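Side-chain contacts in ORF59 (Human herpesvirus 8, PDB 3HSL), which supports lytic viral DNA replication as the polymerase accessory subunit, stimulating the viral DNA polymerase and raising its processivity: residues A[188-191]-A[192-196]; A[264-267]-A[268-271]. All coordinates share one frame; numbering follows the deposited sequence.

Contact 1: residues A[188-191]-A[192-196]; sequences QKTK and EDQTV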
loop_
_atom_site.group_PDB
_atom_site.type_symbol
_atom_site.label_atom_id
_atom_site.label_comp_id
_atom_site.label_asym_id
_atom_site.label_seq_id
_atom_site.Cartn_x
_atom_site.Cartn_y
_atom_site.Cartn_z
ATOM N N GLN A 188 -7.942 -27.738 11.117
ATOM C CA GLN A 188 -6.980 -28.459 11.954
ATOM C C GLN A 188 -5.940 -27.472 12.435
ATOM O O GLN A 188 -5.228 -27.726 13.402
ATOM C CB GLN A 188 -6.264 -29.560 11.177
ATOM C CG GLN A 188 -7.191 -30.530 10.514
ATOM C CD GLN A 188 -8.151 -31.147 11.478
ATOM O OE1 GLN A 188 -7.844 -31.330 12.660
ATOM N NE2 GLN A 188 -9.333 -31.480 10.984
ATOM N N LYS A 189 -5.868 -26.338 11.738
ATOM C CA LYS A 189 -4.927 -25.261 12.030
ATOM C C LYS A 189 -5.159 -24.689 13.422
ATOM O O LYS A 189 -6.302 -24.604 13.889
ATOM C CB LYS A 189 -5.067 -24.175 10.973
ATOM C CG LYS A 189 -4.029 -23.080 11.031
ATOM C CD LYS A 189 -4.172 -22.207 9.802
ATOM C CE LYS A 189 -3.054 -21.212 9.668
ATOM N NZ LYS A 189 -3.200 -20.557 8.339
ATOM N N THR A 190 -4.067 -24.304 14.075
ATOM C CA THR A 190 -4.107 -23.719 15.413
ATOM C C THR A 190 -3.329 -22.403 15.326
ATOM O O THR A 190 -3.219 -21.822 14.228
ATOM C CB THR A 190 -3.533 -24.678 16.499
ATOM O OG1 THR A 190 -2.182 -25.028 16.177
ATOM C CG2 THR A 190 -4.372 -25.958 16.612
ATOM N N LYS A 191 -2.795 -21.924 16.453
ATOM C CA LYS A 191 -2.020 -20.673 16.435
ATOM C C LYS A 191 -0.631 -21.047 15.923
ATOM O O LYS A 191 -0.060 -20.353 15.075
ATOM C CB LYS A 191 -1.916 -20.015 17.819
ATOM C CG LYS A 191 -3.238 -19.786 18.581
ATOM C CD LYS A 191 -3.902 -21.104 19.024
ATOM C CE LYS A 191 -5.204 -20.840 19.749
ATOM N NZ LYS A 191 -5.860 -22.116 20.131
ATOM N N GLU A 192 -0.107 -22.155 16.452
ATOM C CA GLU A 192 1.209 -22.666 16.077
ATOM C C GLU A 192 1.124 -23.649 14.897
ATOM O O GLU A 192 0.095 -24.310 14.685
ATOM C CB GLU A 192 1.911 -23.323 17.273
ATOM C CG GLU A 192 3.393 -23.565 17.002
ATOM C CD GLU A 192 4.141 -22.248 16.750
ATOM O OE1 GLU A 192 4.081 -21.355 17.634
ATOM O OE2 GLU A 192 4.784 -22.116 15.674
ATOM N N ASP A 193 2.215 -23.739 14.137
ATOM C CA ASP A 193 2.263 -24.614 12.973
ATOM C C ASP A 193 2.535 -26.056 13.394
ATOM O O ASP A 193 3.079 -26.318 14.469
ATOM C CB ASP A 193 3.319 -24.147 11.967
ATOM C CG ASP A 193 3.121 -24.761 10.591
ATOM O OD1 ASP A 193 1.952 -24.908 10.185
ATOM O OD2 ASP A 193 4.115 -25.090 9.913
ATOM N N GLN A 194 2.147 -26.987 12.530
ATOM C CA GLN A 194 2.323 -28.396 12.790
ATOM C C GLN A 194 2.876 -29.007 11.516
ATOM O O GLN A 194 2.866 -28.370 10.464
ATOM C CB GLN A 194 0.966 -29.030 13.099
ATOM C CG GLN A 194 0.107 -28.232 14.070
ATOM C CD GLN A 194 -1.188 -28.935 14.435
ATOM O OE1 GLN A 194 -2.274 -28.418 14.176
ATOM N NE2 GLN A 194 -1.080 -30.121 15.031
ATOM N N THR A 195 3.363 -30.241 11.599
ATOM C CA THR A 195 3.866 -30.872 10.396
ATOM C C THR A 195 2.735 -31.821 9.960
ATOM O O THR A 195 2.166 -32.526 10.789
ATOM C CB THR A 195 5.195 -31.656 10.618
ATOM O OG1 THR A 195 4.930 -32.990 11.032
ATOM C CG2 THR A 195 6.137 -30.941 11.588
ATOM N N VAL A 196 2.410 -31.832 8.669
ATOM C CA VAL A 196 1.366 -32.716 8.173
ATOM C C VAL A 196 2.085 -33.771 7.368
ATOM O O VAL A 196 2.956 -33.437 6.562
ATOM C CB VAL A 196 0.456 -32.037 7.161
ATOM C CG1 VAL A 196 -0.827 -32.843 7.027
ATOM C CG2 VAL A 196 0.108 -30.648 7.600
#
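T190 crosses the side chain of Q194 at about a right angle, its methyl CG2 turned to the amide end of the glutamine and its hydroxyl reaching to the backbone of E192. The setting is the exposed loop that leads from helix 175-186 into strand 195-201, and it illustrates how a turn outside regular structure can be tied by one side-chain-to-backbone bond. The hydroxyl OG1 of T190 donates to O of E192 at 2.8 Å, in the carbonyl plane and on a lone pair. It gets there because OG1 sits between the backbone N and the carbonyl carbon of T190 (chi1 58°), on the side where the E192 carbonyl lies. K191, at the apex, sends the end of its side chain away from the loop. Q194 also packs on L211 of strand 206-211, while its backbone hydrogen-bonds with that of L254. D193 faces the other way: its carboxylate is held by S253 OG and by E255 N, near the start of helix 254-263, so the loop is anchored just after its bend. E192 folds its carboxylate back along its own backbone, where OE2 accepts a long, weak hydrogen bond from N of D193 at 3.4 Å, nearly straight at 161°.

Contact 2: residues A[264-267]-A[268-271]; sequences CKVP and GWFT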
loop_
_atom_site.group_PDB
_atom_site.type_symbol
_atom_site.label_atom_id
_atom_site.label_comp_id
_atom_site.label_asym_id
_atom_site.label_seq_id
_atom_site.Cartn_x
_atom_site.Cartn_y
_atom_site.Cartn_z
ATOM N N CYS A 264 -2.422 -21.649 -5.462
ATOM C CA CYS A 264 -2.476 -22.305 -6.765
ATOM C C CYS A 264 -3.903 -22.550 -7.295
ATOM O O CYS A 264 -4.084 -23.162 -8.352
ATOM C CB CYS A 264 -1.684 -23.589 -6.729
ATOM S SG CYS A 264 -0.005 -23.264 -6.271
ATOM N N LYS A 265 -4.899 -22.071 -6.551
ATOM C CA LYS A 265 -6.288 -22.179 -6.933
ATOM C C LYS A 265 -6.639 -20.766 -7.409
ATOM O O LYS A 265 -7.086 -19.924 -6.611
ATOM C CB LYS A 265 -7.147 -22.582 -5.725
ATOM C CG LYS A 265 -8.667 -22.781 -5.970
ATOM C CD LYS A 265 -8.953 -23.994 -6.873
ATOM C CE LYS A 265 -10.444 -24.334 -7.020
ATOM N NZ LYS A 265 -11.202 -23.262 -7.709
ATOM N N VAL A 266 -6.431 -20.510 -8.703
ATOM C CA VAL A 266 -6.720 -19.210 -9.303
ATOM C C VAL A 266 -7.918 -19.378 -10.234
ATOM O O VAL A 266 -7.776 -19.929 -11.327
ATOM C CB VAL A 266 -5.518 -18.682 -10.117
ATOM C CG1 VAL A 266 -5.810 -17.269 -10.646
ATOM C CG2 VAL A 266 -4.265 -18.680 -9.274
ATOM N N PRO A 267 -9.101 -18.904 -9.805
ATOM C CA PRO A 267 -10.361 -19.005 -10.566
ATOM C C PRO A 267 -10.275 -18.538 -12.019
ATOM O O PRO A 267 -9.987 -17.379 -12.291
ATOM C CB PRO A 267 -11.326 -18.127 -9.760
ATOM C CG PRO A 267 -10.823 -18.271 -8.349
ATOM C CD PRO A 267 -9.314 -18.232 -8.510
ATOM N N GLY A 268 -10.534 -19.473 -12.928
ATOM C CA GLY A 268 -10.493 -19.227 -14.363
ATOM C C GLY A 268 -9.089 -19.410 -14.902
ATOM O O GLY A 268 -8.822 -19.083 -16.061
ATOM N N TRP A 269 -8.192 -19.934 -14.061
ATOM C CA TRP A 269 -6.793 -20.131 -14.439
ATOM C C TRP A 269 -6.110 -21.419 -13.984
ATOM O O TRP A 269 -5.788 -22.275 -14.805
ATOM C CB TRP A 269 -5.964 -18.935 -13.961
ATOM C CG TRP A 269 -6.243 -17.700 -14.728
ATOM C CD1 TRP A 269 -7.310 -16.866 -14.583
ATOM C CD2 TRP A 269 -5.437 -17.148 -15.769
ATOM N NE1 TRP A 269 -7.221 -15.828 -15.471
ATOM C CE2 TRP A 269 -6.078 -15.976 -16.211
ATOM C CE3 TRP A 269 -4.236 -17.531 -16.368
ATOM C CZ2 TRP A 269 -5.560 -15.182 -17.229
ATOM C CZ3 TRP A 269 -3.720 -16.758 -17.366
ATOM C CH2 TRP A 269 -4.377 -15.588 -17.794
ATOM N N PHE A 270 -5.888 -21.551 -12.681
ATOM C CA PHE A 270 -5.215 -22.722 -12.141
ATOM C C PHE A 270 -6.011 -23.421 -11.071
ATOM O O PHE A 270 -6.863 -22.815 -10.429
ATOM C CB PHE A 270 -3.843 -22.351 -11.542
ATOM C CG PHE A 270 -2.891 -21.754 -12.525
ATOM C CD1 PHE A 270 -2.245 -22.551 -13.456
ATOM C CD2 PHE A 270 -2.633 -20.386 -12.519
ATOM C CE1 PHE A 270 -1.361 -21.999 -14.369
ATOM C CE2 PHE A 270 -1.744 -19.819 -13.432
ATOM C CZ PHE A 270 -1.108 -20.630 -14.358
ATOM N N THR A 271 -5.699 -24.704 -10.907
ATOM C CA THR A 271 -6.292 -25.585 -9.909
ATOM C C THR A 271 -5.115 -26.432 -9.385
ATOM O O THR A 271 -4.279 -26.876 -10.176
ATOM C CB THR A 271 -7.433 -26.448 -10.494
ATOM O OG1 THR A 271 -8.106 -27.137 -9.439
ATOM C CG2 THR A 271 -6.925 -27.457 -11.532
#
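V266 meets both W269 and F270, and this one-against-two pairing is a classic beta bulge at the entry to strand 270-276. The backbone bonds come first. O of V266 accepts twice, from N of F270 at 2.8 Å and from N of W269 at 2.8 Å; the F270 donor lies in the carbonyl plane on a lone pair, whereas the W269 donor is tilted 23° from it. The return bond, N of V266 to O of F270, is 2.9 Å long, with its donor 45° above the carbonyl plane. The bond from W269 also closes a type II beta turn, with P267 and G268 at its two central positions and the glycine supplying the positive phi.

Apolar contacts follow the same division. With CG1 of V266 anti to its backbone N (chi1 -176°), the two methyls part: CG1 meets CB of W269 at 3.7 Å, while CG2 approaches CD2 of F270 at 4.0 Å, at the edge of the phenyl ring and near its plane. V266 and F270 run side by side in the same direction, and both also pack on L298 of strand 296-302; W269 and F270 both touch V27 of helix 18-35.

One polar-to-ring approach remains, O of P267 lying in the plane of the indole, 3.6 Å from CD1 of W269. V266 O thus takes two of the three backbone bonds that cross the turn, and the bulge this makes sets W269 and F270, both buried, against the same valine, which gives each a methyl of its own.

Overall arrangement
Both contacts lie where a helix hands over to a strand. Contact 1 comes first along the chain, between helix 175-186 and strand 195-201; contact 2 follows, between helix 254-263 and strand 270-276. Their centres are about 25 Å apart and their nearest atoms about 14 Å, so they do not touch. Helix 254-263 relates them nonetheless: contact 1 is tethered to its beginning, and contact 2 starts directly after its end. About 23 Å separates the centre of contact 1, at the surface, from that of the chain, against about 12 Å for buried contact 2. The same kind of connection in this processivity factor is thus built once as an exposed loop and once as a packed turn.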